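CAMK/CAMK2 protein kinase (Salpingoeca rosetta, PDB 5IG1) probably transfers phosphate from ATP to serine and threonine residues of proteins, as the kinase domain of a calmodulin-binding CaMKII-type enzyme. Local coordinates at residues E115-S119 / W275-D280. Numbering follows the deposited sequence.
Sequences EKDAS and WIARRD
Trp275 lays its indole against the first turn of helix 115-134 and ties it to the short helix 274-277 of the kinase C-lobe. CG stands anti to the backbone N (chi1 -167°), which swings the indole round so that its ring reaches Glu115 and Ser119. Along the pyrrole side, CD1 passes near Glu115 OE1, and Trp275 NE1 donates to Glu115 OE1 at 2.8 Å. The bond is nearly straight, 172° at the hydrogen, and lies in the indole plane. It reaches OE1 on the anti side, 31° out of the carboxylate plane. On the benzene side, Trp275 CZ2 lies 3.3 Å from Glu115 O. Trp275 CH2 meets the backbone of Ser119 and, at 4.0 Å, Ala118 CB. CZ3 and CE3 run under Ser119. Ser119 CB sits over this face, 3.7 Å from the centroid of the six-membered ring of Trp275, in a CH-pi contact. Ser119 OG then donates to Trp275 O at 2.6 Å, in the carbonyl plane. One serine thus grips both the ring and the backbone of the tryptophan. Leu208 of helix 198-213 and Leu252 of helix 247-256 also touch the indole, which places it among the C-lobe helices. Nearer the surface, Lys116 NZ is held mainly by a hydrogen bond to Pro282 O and adds a weak one to Arg279 O at 3.4 Å. A leucine in place of Trp275 would probably leave Glu115 OE1 without its indole donor and open a gap beneath Ser119 CB. Thr246 OG1 and Gly283 N also bond to OE1, so helix 115-134 is joined here to later parts of the C-lobe. Three partners therefore converge on one oxygen of a buried carboxylate, which would be expected to favour its charged form.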
loop_
_atom_site.group_PDB
_atom_site.type_symbol
_atom_site.label_atom_id
_atom_site.label_comp_id
_atom_site.label_asym_id
_atom_site.label_seq_id
_atom_site.Cartn_x
_atom_site.Cartn_y
_atom_site.Cartn_z
ATOM N N GLU A 115 -5.126 -17.115 -9.240
ATOM C CA GLU A 115 -6.040 -16.310 -8.440
ATOM C C GLU A 115 -5.903 -16.616 -6.961
ATOM O O GLU A 115 -6.177 -15.748 -6.131
ATOM C CB GLU A 115 -7.488 -16.543 -8.865
ATOM C CG GLU A 115 -7.895 -15.953 -10.188
ATOM C CD GLU A 115 -9.378 -16.118 -10.417
ATOM O OE1 GLU A 115 -10.101 -16.280 -9.411
ATOM O OE2 GLU A 115 -9.819 -16.100 -11.588
ATOM N N LYS A 116 -5.525 -17.848 -6.610
ATOM C CA LYS A 116 -5.373 -18.194 -5.201
ATOM C C LYS A 116 -4.247 -17.393 -4.560
ATOM O O LYS A 116 -4.398 -16.891 -3.440
ATOM C CB LYS A 116 -5.135 -19.697 -5.052
ATOM C CG LYS A 116 -6.294 -20.555 -5.535
ATOM C CD LYS A 116 -6.014 -22.026 -5.328
ATOM C CE LYS A 116 -7.072 -22.895 -5.991
ATOM N NZ LYS A 116 -8.420 -22.662 -5.415
ATOM N N ASP A 117 -3.116 -17.256 -5.257
ATOM C CA ASP A 117 -2.049 -16.391 -4.764
ATOM C C ASP A 117 -2.534 -14.954 -4.631
ATOM O O ASP A 117 -2.297 -14.294 -3.611
ATOM C CB ASP A 117 -0.839 -16.465 -5.693
ATOM C CG ASP A 117 -0.264 -17.861 -5.788
ATOM O OD1 ASP A 117 -0.739 -18.742 -5.042
ATOM O OD2 ASP A 117 0.669 -18.075 -6.593
ATOM N N ALA A 118 -3.228 -14.453 -5.658
ATOM C CA ALA A 118 -3.743 -13.090 -5.605
ATOM C C ALA A 118 -4.718 -12.913 -4.450
ATOM O O ALA A 118 -4.811 -11.825 -3.866
ATOM C CB ALA A 118 -4.408 -12.731 -6.934
ATOM N N SER A 119 -5.435 -13.973 -4.096
ATOM C CA SER A 119 -6.376 -13.927 -2.991
ATOM C C SER A 119 -5.659 -13.977 -1.655
ATOM O O SER A 119 -6.153 -13.422 -0.674
ATOM C CB SER A 119 -7.374 -15.083 -3.108
ATOM O OG SER A 119 -8.376 -15.004 -2.108
ATOM N N TRP A 275 -14.467 -15.226 -2.431
ATOM C CA TRP A 275 -13.186 -15.247 -3.128
ATOM C C TRP A 275 -12.011 -14.992 -2.190
ATOM O O TRP A 275 -10.873 -15.320 -2.542
ATOM C CB TRP A 275 -13.185 -14.218 -4.260
ATOM C CG TRP A 275 -12.047 -14.380 -5.221
ATOM C CD1 TRP A 275 -12.001 -15.210 -6.302
ATOM C CD2 TRP A 275 -10.792 -13.687 -5.194
ATOM N NE1 TRP A 275 -10.797 -15.078 -6.949
ATOM C CE2 TRP A 275 -10.034 -14.154 -6.286
ATOM C CE3 TRP A 275 -10.234 -12.726 -4.348
ATOM C CZ2 TRP A 275 -8.746 -13.694 -6.552
ATOM C CZ3 TRP A 275 -8.961 -12.260 -4.619
ATOM C CH2 TRP A 275 -8.228 -12.748 -5.708
ATOM N N ILE A 276 -12.261 -14.430 -1.011
ATOM C CA ILE A 276 -11.213 -14.120 -0.038
ATOM C C ILE A 276 -11.168 -15.146 1.088
ATOM O O ILE A 276 -10.091 -15.565 1.511
ATOM C CB ILE A 276 -11.409 -12.696 0.528
ATOM C CG1 ILE A 276 -11.350 -11.648 -0.582
ATOM C CG2 ILE A 276 -10.352 -12.400 1.583
ATOM C CD1 ILE A 276 -9.950 -11.324 -1.038
ATOM N N ALA A 277 -12.331 -15.557 1.591
ATOM C CA ALA A 277 -12.404 -16.408 2.773
ATOM C C ALA A 277 -12.356 -17.894 2.455
ATOM O O ALA A 277 -11.889 -18.680 3.286
ATOM C CB ALA A 277 -13.683 -16.108 3.558
ATOM N N ARG A 278 -12.841 -18.298 1.286
ATOM C CA ARG A 278 -12.853 -19.700 0.894
ATOM C C ARG A 278 -11.617 -20.002 0.058
ATOM O O ARG A 278 -11.352 -19.327 -0.941
ATOM C CB ARG A 278 -14.128 -20.032 0.122
ATOM C CG ARG A 278 -15.377 -20.049 0.982
ATOM C CD ARG A 278 -15.403 -21.277 1.880
ATOM N NE ARG A 278 -16.498 -21.238 2.845
ATOM C CZ ARG A 278 -17.752 -21.586 2.571
ATOM N NH1 ARG A 278 -18.078 -21.998 1.352
ATOM N NH2 ARG A 278 -18.680 -21.519 3.517
ATOM N N ARG A 279 -10.858 -21.011 0.482
ATOM C CA ARG A 279 -9.551 -21.281 -0.097
ATOM C C ARG A 279 -9.640 -21.927 -1.475
ATOM O O ARG A 279 -8.598 -22.176 -2.091
ATOM C CB ARG A 279 -8.751 -22.169 0.863
ATOM C CG ARG A 279 -7.252 -21.928 0.864
ATOM C CD ARG A 279 -6.873 -20.582 1.472
ATOM N NE ARG A 279 -7.394 -20.412 2.829
ATOM C CZ ARG A 279 -8.252 -19.462 3.188
ATOM N NH1 ARG A 279 -8.681 -18.579 2.295
ATOM N NH2 ARG A 279 -8.676 -19.387 4.444
ATOM N N ASP A 280 -10.848 -22.193 -1.975
ATOM C CA ASP A 280 -11.023 -22.910 -3.232
ATOM C C ASP A 280 -11.959 -22.197 -4.199
ATOM O O ASP A 280 -12.290 -22.755 -5.250
ATOM C CB ASP A 280 -11.538 -24.330 -2.967
ATOM C CG ASP A 280 -12.712 -24.356 -2.013
ATOM O OD1 ASP A 280 -13.833 -24.006 -2.437
ATOM O OD2 ASP A 280 -12.514 -24.730 -0.839
#